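Local coordinates for endo alpha-1,4 polygalactosaminidase (Neosartorya fumigata, PDB 6OJ1), which hydrolyses alpha-1,4-linked galactosamine polymers from within the chain, an endo-acting glycoside hydrolase of family GH114 that disrupts microbial biofilms, at residues S168-L173 with G190-S195; N93-K98 with L131-M136; G74-R77 with K81-C84. One frame throughout, in Å; residues are numbered along the deposited sequence.

Contact 1 (S168-L173 with G190-S195). With NAG (2-acetamido-2-deoxy-beta-D-glucopyranose), chain E; NAG (2-acetamido-2-deoxy-beta-D-glucopyranose), chain B.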
loop_
_atom_site.group_PDB
_atom_site.type_symbol
_atom_site.label_atom_id
_atom_site.label_comp_id
_atom_site.label_asym_id
_atom_site.label_seq_id
_atom_site.Cartn_x
_atom_site.Cartn_y
_atom_site.Cartn_z
ATOM N N SER A 168 -9.697 -13.959 1.129
ATOM C CA SER A 168 -10.745 -13.702 2.113
ATOM C C SER A 168 -10.463 -12.404 2.860
ATOM O O SER A 168 -11.357 -11.569 3.048
ATOM C CB SER A 168 -10.835 -14.873 3.097
ATOM O OG SER A 168 -11.701 -14.581 4.191
ATOM N N PHE A 169 -9.216 -12.235 3.298
ATOM C CA PHE A 169 -8.826 -11.091 4.121
ATOM C C PHE A 169 -8.917 -9.798 3.328
ATOM O O PHE A 169 -9.460 -8.797 3.816
ATOM C CB PHE A 169 -7.405 -11.317 4.636
ATOM C CG PHE A 169 -6.904 -10.266 5.602
ATOM C CD1 PHE A 169 -7.602 -9.966 6.778
ATOM C CD2 PHE A 169 -5.698 -9.624 5.359
ATOM C CE1 PHE A 169 -7.095 -9.015 7.683
ATOM C CE2 PHE A 169 -5.193 -8.681 6.259
ATOM C CZ PHE A 169 -5.897 -8.393 7.419
ATOM N N VAL A 170 -8.400 -9.808 2.097
ATOM C CA VAL A 170 -8.402 -8.594 1.288
ATOM C C VAL A 170 -9.836 -8.188 0.957
ATOM O O VAL A 170 -10.191 -7.009 1.027
ATOM C CB VAL A 170 -7.543 -8.798 0.023
ATOM C CG1 VAL A 170 -7.846 -7.731 -1.022
ATOM C CG2 VAL A 170 -6.035 -8.796 0.388
ATOM N N ASN A 171 -10.695 -9.156 0.621
ATOM C CA ASN A 171 -12.070 -8.778 0.328
ATOM C C ASN A 171 -12.794 -8.308 1.584
ATOM O O ASN A 171 -13.633 -7.397 1.510
ATOM C CB ASN A 171 -12.801 -9.942 -0.346
ATOM C CG ASN A 171 -12.483 -10.032 -1.826
ATOM O OD1 ASN A 171 -12.439 -9.010 -2.521
ATOM N ND2 ASN A 171 -12.259 -11.247 -2.323
ATOM N N PHE A 172 -12.464 -8.893 2.740
ATOM C CA PHE A 172 -12.975 -8.405 4.020
ATOM C C PHE A 172 -12.565 -6.958 4.264
ATOM O O PHE A 172 -13.397 -6.117 4.630
ATOM C CB PHE A 172 -12.457 -9.306 5.151
ATOM C CG PHE A 172 -12.480 -8.671 6.516
ATOM C CD1 PHE A 172 -13.629 -8.698 7.286
ATOM C CD2 PHE A 172 -11.322 -8.096 7.050
ATOM C CE1 PHE A 172 -13.644 -8.131 8.556
ATOM C CE2 PHE A 172 -11.328 -7.530 8.313
ATOM C CZ PHE A 172 -12.496 -7.550 9.067
ATOM N N LEU A 173 -11.277 -6.657 4.074
ATOM C CA LEU A 173 -10.797 -5.284 4.224
ATOM C C LEU A 173 -11.489 -4.347 3.241
ATOM O O LEU A 173 -11.843 -3.219 3.602
ATOM C CB LEU A 173 -9.280 -5.227 4.021
ATOM C CG LEU A 173 -8.391 -5.938 5.048
ATOM C CD1 LEU A 173 -6.932 -5.863 4.586
ATOM C CD2 LEU A 173 -8.541 -5.313 6.452
ATOM N N GLY A 190 0.478 -10.299 -6.556
ATOM C CA GLY A 190 -0.014 -10.465 -7.916
ATOM C C GLY A 190 -0.792 -11.751 -8.161
ATOM O O GLY A 190 -1.686 -11.785 -9.014
ATOM N N ASP A 191 -0.451 -12.833 -7.446
ATOM C CA ASP A 191 -1.100 -14.125 -7.693
ATOM C C ASP A 191 -2.597 -14.101 -7.409
ATOM O O ASP A 191 -3.340 -14.907 -7.991
ATOM C CB ASP A 191 -0.446 -15.224 -6.858
ATOM C CG ASP A 191 0.939 -15.573 -7.345
ATOM O OD1 ASP A 191 1.073 -15.938 -8.531
ATOM O OD2 ASP A 191 1.896 -15.470 -6.551
ATOM N N ILE A 192 -3.065 -13.218 -6.520
ATOM C CA ILE A 192 -4.477 -13.215 -6.123
ATOM C C ILE A 192 -5.288 -12.130 -6.821
ATOM O O ILE A 192 -6.479 -11.966 -6.514
ATOM C CB ILE A 192 -4.667 -13.098 -4.594
ATOM C CG1 ILE A 192 -4.280 -11.709 -4.048
ATOM C CG2 ILE A 192 -3.897 -14.202 -3.853
ATOM C CD1 ILE A 192 -4.752 -11.461 -2.602
ATOM N N ILE A 193 -4.681 -11.388 -7.756
ATOM C CA ILE A 193 -5.397 -10.311 -8.448
ATOM C C ILE A 193 -6.775 -10.740 -8.956
ATOM O O ILE A 193 -7.749 -10.020 -8.695
ATOM C CB ILE A 193 -4.523 -9.729 -9.566
ATOM C CG1 ILE A 193 -3.362 -8.901 -8.993
ATOM C CG2 ILE A 193 -5.384 -8.885 -10.520
ATOM C CD1 ILE A 193 -2.314 -8.611 -10.088
ATOM N N PRO A 194 -6.926 -11.849 -9.700
ATOM C CA PRO A 194 -8.250 -12.176 -10.259
ATOM C C PRO A 194 -9.345 -12.269 -9.219
ATOM O O PRO A 194 -10.506 -11.979 -9.524
ATOM C CB PRO A 194 -8.022 -13.544 -10.923
ATOM C CG PRO A 194 -6.591 -13.584 -11.223
ATOM C CD PRO A 194 -5.915 -12.844 -10.104
ATOM N N SER A 195 -9.000 -12.651 -7.992
ATOM C CA SER A 195 -9.988 -12.940 -6.965
ATOM C C SER A 195 -10.379 -11.731 -6.128
ATOM O O SER A 195 -11.329 -11.840 -5.344
ATOM C CB SER A 195 -9.470 -14.033 -6.037
ATOM O OG SER A 195 -9.342 -15.242 -6.754
HETATM C C1 NAG E . -16.464 -13.614 -5.855
HETATM C C2 NAG E . -15.100 -13.514 -5.135
HETATM C C3 NAG E . -13.989 -14.188 -5.955
HETATM C C4 NAG E . -14.405 -15.603 -6.348
HETATM C C5 NAG E . -15.737 -15.548 -7.088
HETATM C C6 NAG E . -16.237 -16.903 -7.544
HETATM C C7 NAG E . -14.514 -11.170 -5.726
HETATM C C8 NAG E . -14.201 -9.807 -5.171
HETATM N N2 NAG E . -14.760 -12.131 -4.818
HETATM O O3 NAG E . -12.803 -14.212 -5.166
HETATM O O4 NAG E . -13.432 -16.296 -7.129
HETATM O O5 NAG E . -16.730 -14.989 -6.218
HETATM O O6 NAG E . -16.871 -17.619 -6.493
HETATM O O7 NAG E . -14.535 -11.386 -6.939
HETATM C C1 NAG B . -12.881 -15.607 -8.288
HETATM C C2 NAG B . -11.748 -16.488 -8.809
HETATM C C3 NAG B . -11.061 -15.803 -9.992
HETATM C C4 NAG B . -12.068 -15.409 -11.075
HETATM C C5 NAG B . -13.272 -14.683 -10.455
HETATM C C6 NAG B . -14.399 -14.438 -11.432
HETATM C C7 NAG B . -10.840 -17.936 -7.042
HETATM C C8 NAG B . -9.776 -18.114 -5.997
HETATM N N2 NAG B . -10.788 -16.803 -7.757
HETATM O O3 NAG B . -10.073 -16.684 -10.516
HETATM O O4 NAG B . -11.498 -14.412 -11.919
HETATM O O5 NAG B . -13.828 -15.399 -9.341
HETATM O O6 NAG B . -14.185 -13.235 -12.158
HETATM O O7 NAG B . -11.708 -18.778 -7.227
#
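On the outer, helical layer of the (beta/alpha)-barrel, helix 163-179 meets the short 3-10 segment that follows strand 183-187 and leads into helix 193-196; N171 and V170 reach from the helix toward S195 and I192 beside an N-linked glycan. The polar half rests on the side-chain amide of N171. Its ND2 donates to the backbone O of S195 at 3.2 Å, in a nearly straight bond (171° at the hydrogen). The acceptor lies in the N171 amide plane, while the donor sits 26° off the carbonyl plane of S195. The other end of the amide is fixed too, because OD1 is hydrogen-bonded to N199; the two bonds set which way the amide is flipped. CG2 of V170 meets CD1 of I192 at 4.2 Å, a light apolar touch backed by M200 on V170 and by I167 and L186 on I192. The glycan, part of the glycoprotein itself and not a substrate, also touches S195. OG of S195 lies against N2 of the chain B sugar, at a separation too short to be taken literally. O3 of the chain E sugar donates to S195 O, 2.8 Å away, giving that oxygen a second donor besides N171 ND2.

Contact 2 (N93-K98 with L131-M136). With EDO (1,2-ethanediol), chain G.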
loop_
_atom_site.group_PDB
_atom_site.type_symbol
_atom_site.label_atom_id
_atom_site.label_comp_id
_atom_site.label_asym_id
_atom_site.label_seq_id
_atom_site.Cartn_x
_atom_site.Cartn_y
_atom_site.Cartn_z
ATOM N N ASN A 93 5.822 -3.516 16.186
ATOM C CA ASN A 93 5.853 -3.342 17.633
ATOM C C ASN A 93 5.941 -1.885 18.062
ATOM O O ASN A 93 6.024 -1.617 19.267
ATOM C CB ASN A 93 7.002 -4.148 18.263
ATOM C CG ASN A 93 8.387 -3.551 18.000
ATOM O OD1 ASN A 93 8.548 -2.539 17.306
ATOM N ND2 ASN A 93 9.401 -4.192 18.568
ATOM N N TRP A 94 5.915 -0.940 17.127
ATOM C CA TRP A 94 5.937 0.471 17.499
ATOM C C TRP A 94 4.580 1.154 17.379
ATOM O O TRP A 94 4.490 2.362 17.633
ATOM C CB TRP A 94 6.965 1.229 16.658
ATOM C CG TRP A 94 6.707 1.222 15.185
ATOM C CD1 TRP A 94 6.096 2.201 14.452
ATOM C CD2 TRP A 94 7.077 0.196 14.251
ATOM N NE1 TRP A 94 6.056 1.843 13.125
ATOM C CE2 TRP A 94 6.657 0.621 12.976
ATOM C CE3 TRP A 94 7.717 -1.043 14.373
ATOM C CZ2 TRP A 94 6.857 -0.149 11.826
ATOM C CZ3 TRP A 94 7.910 -1.812 13.228
ATOM C CH2 TRP A 94 7.484 -1.357 11.972
ATOM N N ARG A 95 3.518 0.418 17.045
ATOM C CA ARG A 95 2.235 1.077 16.854
ATOM C C ARG A 95 1.520 1.255 18.191
ATOM O O ARG A 95 1.738 0.482 19.128
ATOM C CB ARG A 95 1.340 0.281 15.909
ATOM C CG ARG A 95 1.931 0.071 14.519
ATOM C CD ARG A 95 2.312 1.401 13.878
ATOM N NE ARG A 95 2.665 1.192 12.489
ATOM C CZ ARG A 95 2.943 2.167 11.631
ATOM N NH1 ARG A 95 3.255 1.859 10.378
ATOM N NH2 ARG A 95 2.910 3.436 12.026
ATOM N N PRO A 96 0.678 2.287 18.313
ATOM C CA PRO A 96 0.016 2.538 19.603
ATOM C C PRO A 96 -1.044 1.514 19.955
ATOM O O PRO A 96 -1.461 1.469 21.120
ATOM C CB PRO A 96 -0.590 3.940 19.427
ATOM C CG PRO A 96 -0.596 4.194 17.953
ATOM C CD PRO A 96 0.564 3.432 17.391
ATOM N N ASP A 97 -1.472 0.678 19.002
ATOM C CA ASP A 97 -2.408 -0.405 19.273
ATOM C C ASP A 97 -1.725 -1.761 19.298
ATOM O O ASP A 97 -2.406 -2.790 19.199
ATOM C CB ASP A 97 -3.556 -0.406 18.255
ATOM C CG ASP A 97 -3.095 -0.667 16.809
ATOM O OD1 ASP A 97 -1.878 -0.795 16.553
ATOM O OD2 ASP A 97 -3.962 -0.744 15.907
ATOM N N LYS A 98 -0.395 -1.794 19.472
ATOM C CA LYS A 98 0.291 -3.085 19.392
ATOM C C LYS A 98 -0.169 -4.036 20.489
ATOM O O LYS A 98 -0.140 -5.259 20.293
ATOM C CB LYS A 98 1.805 -2.908 19.476
ATOM C CG LYS A 98 2.248 -2.222 20.746
ATOM C CD LYS A 98 3.428 -2.922 21.370
ATOM C CE LYS A 98 4.246 -1.976 22.240
ATOM N NZ LYS A 98 3.539 -1.545 23.472
ATOM N N LEU A 131 -10.348 -3.578 11.639
ATOM C CA LEU A 131 -11.545 -2.739 11.617
ATOM C C LEU A 131 -11.351 -1.490 12.459
ATOM O O LEU A 131 -11.789 -0.405 12.068
ATOM C CB LEU A 131 -12.763 -3.511 12.120
ATOM C CG LEU A 131 -13.252 -4.665 11.253
ATOM C CD1 LEU A 131 -14.432 -5.320 11.932
ATOM C CD2 LEU A 131 -13.636 -4.148 9.869
ATOM N N ASP A 132 -10.712 -1.626 13.628
ATOM C CA ASP A 132 -10.398 -0.446 14.441
ATOM C C ASP A 132 -9.494 0.528 13.678
ATOM O O ASP A 132 -9.666 1.753 13.769
ATOM C CB ASP A 132 -9.711 -0.854 15.750
ATOM C CG ASP A 132 -10.605 -1.643 16.696
ATOM O OD1 ASP A 132 -11.824 -1.765 16.455
ATOM O OD2 ASP A 132 -10.055 -2.163 17.694
ATOM N N ARG A 133 -8.510 0.003 12.937
ATOM C CA ARG A 133 -7.618 0.866 12.168
ATOM C C ARG A 133 -8.361 1.532 11.019
ATOM O O ARG A 133 -8.106 2.704 10.718
ATOM C CB ARG A 133 -6.415 0.067 11.654
ATOM C CG ARG A 133 -5.411 -0.293 12.774
ATOM C CD ARG A 133 -4.282 -1.206 12.281
ATOM N NE ARG A 133 -3.312 -1.476 13.342
ATOM C CZ ARG A 133 -2.141 -2.081 13.155
ATOM N NH1 ARG A 133 -1.789 -2.525 11.949
ATOM N NH2 ARG A 133 -1.318 -2.256 14.189
ATOM N N LEU A 134 -9.297 0.810 10.380
ATOM C CA LEU A 134 -10.118 1.430 9.337
ATOM C C LEU A 134 -11.024 2.516 9.911
ATOM O O LEU A 134 -11.260 3.540 9.256
ATOM C CB LEU A 134 -10.961 0.369 8.615
ATOM C CG LEU A 134 -10.133 -0.607 7.760
ATOM C CD1 LEU A 134 -11.049 -1.731 7.221
ATOM C CD2 LEU A 134 -9.401 0.079 6.609
ATOM N N ASP A 135 -11.559 2.303 11.121
ATOM C CA ASP A 135 -12.286 3.360 11.815
ATOM C C ASP A 135 -11.419 4.600 11.956
ATOM O O ASP A 135 -11.868 5.721 11.687
ATOM C CB ASP A 135 -12.729 2.899 13.211
ATOM C CG ASP A 135 -13.903 1.942 13.198
ATOM O OD1 ASP A 135 -14.477 1.645 12.127
ATOM O OD2 ASP A 135 -14.249 1.473 14.308
ATOM N N MET A 136 -10.170 4.414 12.387
ATOM C CA MET A 136 -9.267 5.552 12.529
ATOM C C MET A 136 -9.038 6.253 11.194
ATOM O O MET A 136 -9.073 7.489 11.115
ATOM C CB MET A 136 -7.929 5.114 13.128
ATOM C CG MET A 136 -6.907 6.280 13.070
ATOM S SD MET A 136 -5.282 5.805 13.697
ATOM C CE MET A 136 -5.656 5.801 15.433
HETATM C C1 EDO G . -6.734 2.452 17.010
HETATM O O1 EDO G . -5.505 2.548 17.734
HETATM C C2 EDO G . -6.556 1.409 15.924
HETATM O O2 EDO G . -6.396 0.114 16.520
#
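R133 and D97 meet with their flat ends almost coplanar, the guanidinium and carboxylate planes 22° apart, although the two side chains run at about a right angle to each other. The grip is side-on and two-pronged: NE of R133 donates to OD2 of D97 at 2.7 Å, and NH2 of R133 donates to OD1 of D97 at 2.8 Å. The NE bond is practically straight (178°) and uses the syn lone pair of OD2; OD1 is also approached on its syn side, but from somewhat outside the carboxylate plane. R133 is extended from CG to NE, which carries its charge off helix 124-140, one of the outer helices of the (beta/alpha)-barrel, to the loop between strands 90-92 and 106-109. There a type I turn from R95 to K98 presents D97, whose CG stands between the backbone N and the carbonyl carbon. R95 crosses R133 at about a right angle, their guanidinium planes 72° apart, and brings only aliphatic carbon close: its CG lies 4.0 Å from R133 NH2. The charged end of R95 turns to E92 and D63 instead. A 1,2-ethanediol molecule, probably from the crystallisation liquor, gives D97 OD2 another donor through its O2, 2.7 Å away.

Contact 3 (G74-R77 with K81-C84)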
loop_
_atom_site.group_PDB
_atom_site.type_symbol
_atom_site.label_atom_id
_atom_site.label_comp_id
_atom_site.label_asym_id
_atom_site.label_seq_id
_atom_site.Cartn_x
_atom_site.Cartn_y
_atom_site.Cartn_z
ATOM N N GLY A 74 -5.477 19.304 5.194
ATOM C CA GLY A 74 -4.709 20.310 4.472
ATOM C C GLY A 74 -4.397 19.889 3.047
ATOM O O GLY A 74 -4.438 20.709 2.123
ATOM N N LEU A 75 -4.077 18.605 2.854
ATOM C CA LEU A 75 -3.887 18.078 1.507
ATOM C C LEU A 75 -5.175 18.167 0.698
ATOM O O LEU A 75 -5.163 18.583 -0.465
ATOM C CB LEU A 75 -3.382 16.635 1.580
ATOM C CG LEU A 75 -1.910 16.459 1.981
ATOM C CD1 LEU A 75 -1.621 15.009 2.328
ATOM C CD2 LEU A 75 -0.960 16.939 0.880
ATOM N N GLN A 76 -6.308 17.811 1.310
ATOM C CA GLN A 76 -7.576 17.838 0.589
ATOM C C GLN A 76 -8.020 19.267 0.281
ATOM O O GLN A 76 -8.621 19.521 -0.772
ATOM C CB GLN A 76 -8.629 17.082 1.396
ATOM C CG GLN A 76 -8.273 15.589 1.546
ATOM C CD GLN A 76 -9.010 14.929 2.691
ATOM O OE1 GLN A 76 -9.444 15.597 3.630
ATOM N NE2 GLN A 76 -9.181 13.623 2.607
ATOM N N ARG A 77 -7.738 20.212 1.182
ATOM C CA ARG A 77 -7.994 21.618 0.884
ATOM C C ARG A 77 -7.207 22.079 -0.339
ATOM O O ARG A 77 -7.662 22.967 -1.071
ATOM C CB ARG A 77 -7.654 22.479 2.100
ATOM N N LYS A 81 -5.938 13.986 -3.025
ATOM C CA LYS A 81 -6.521 12.838 -2.350
ATOM C C LYS A 81 -5.474 12.189 -1.454
ATOM O O LYS A 81 -4.282 12.171 -1.775
ATOM C CB LYS A 81 -7.048 11.826 -3.369
ATOM C CG LYS A 81 -8.259 12.313 -4.199
ATOM C CD LYS A 81 -9.550 12.325 -3.379
ATOM C CE LYS A 81 -10.770 12.711 -4.225
ATOM N NZ LYS A 81 -10.703 14.145 -4.629
ATOM N N VAL A 82 -5.923 11.638 -0.323
ATOM C CA VAL A 82 -5.019 11.063 0.667
ATOM C C VAL A 82 -5.347 9.585 0.846
ATOM O O VAL A 82 -6.469 9.226 1.234
ATOM C CB VAL A 82 -5.088 11.804 2.011
ATOM C CG1 VAL A 82 -4.065 11.209 2.984
ATOM C CG2 VAL A 82 -4.853 13.300 1.816
ATOM N N ILE A 83 -4.363 8.737 0.567
ATOM C CA ILE A 83 -4.420 7.308 0.851
ATOM C C ILE A 83 -3.642 7.091 2.135
ATOM O O ILE A 83 -2.533 7.614 2.286
ATOM C CB ILE A 83 -3.813 6.481 -0.298
ATOM C CG1 ILE A 83 -4.631 6.644 -1.580
ATOM C CG2 ILE A 83 -3.732 4.991 0.068
ATOM C CD1 ILE A 83 -3.998 5.950 -2.806
ATOM N N CYS A 84 -4.216 6.334 3.063
ATOM C CA CYS A 84 -3.609 6.114 4.366
ATOM C C CYS A 84 -3.062 4.696 4.415
ATOM O O CYS A 84 -3.826 3.717 4.333
ATOM C CB CYS A 84 -4.623 6.366 5.477
ATOM S SG CYS A 84 -5.007 8.144 5.552
#
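V82 sends its CB toward helix 69-77, and the two branches that follow have different roles. With CG1 anti to the backbone N (chi1 -177°), it is CG2, beside the backbone N and anti to the carbonyl carbon, that touches the segment 74-77. CG2 meets L75 twice, at 3.7 Å from L75 CB and again at 3.7 Å from L75 CD1, so the methyl is held against both the root and one tip of the leucine. A looser approach comes from the neighbouring residue, where Q76 CG stands 4.1 Å from V82 CG2. I72 of the same helix and I62 of strand 59-63 also pack on V82, which is buried. L75 and Q76 each run across the valine at about a right angle.

Strand 59-63, helix 69-77 and strand 81-87 form a beta-alpha-beta unit of the barrel, with strands 59-63 and 81-87 parallel neighbours in its sheet. The contact lies where the helix ends and the chain turns back into the second strand, so only three residues separate the two segments. L75 also packs on Y60 of the first strand and on L50 and T53 in a loop, placing the helix over both strands. Q76 carries its aliphatic part by V82, then extends beyond CG to a polar end with other partners: NE2 is hydrogen-bonded to the backbone O of G141 and to OD2 of D143. That same D143 carboxylate oxygen accepts the backbone N of V82, tying helix and strand to one acceptor. Further along the strand, C84 SG is joined in a disulfide to C142, a second link from this strand to the chain just ahead of strand 144-148.

Along the chain the three contacts follow one another, contact 3 closing before contact 2 opens and contact 2 before contact 1. All six segments belong to the GH114 family region. Contact 3 joins a helix to its following strand, and contact 1 sets helix 163-179 against the 3-10 segment after strand 183-187. Contact 2 instead joins barrel helix 124-140 to the loop between strands 90-92 and 106-109, the outer strands of the small three-stranded sheet. Centres of contacts 1 and 2 are 21 Å apart, yet the two meet through their helices: F172 CZ lies 3.7 Å from L131 CD2. Contact 3 stands separate, its nearest atoms about 7 Å from contact 2 and about 10 Å from contact 1.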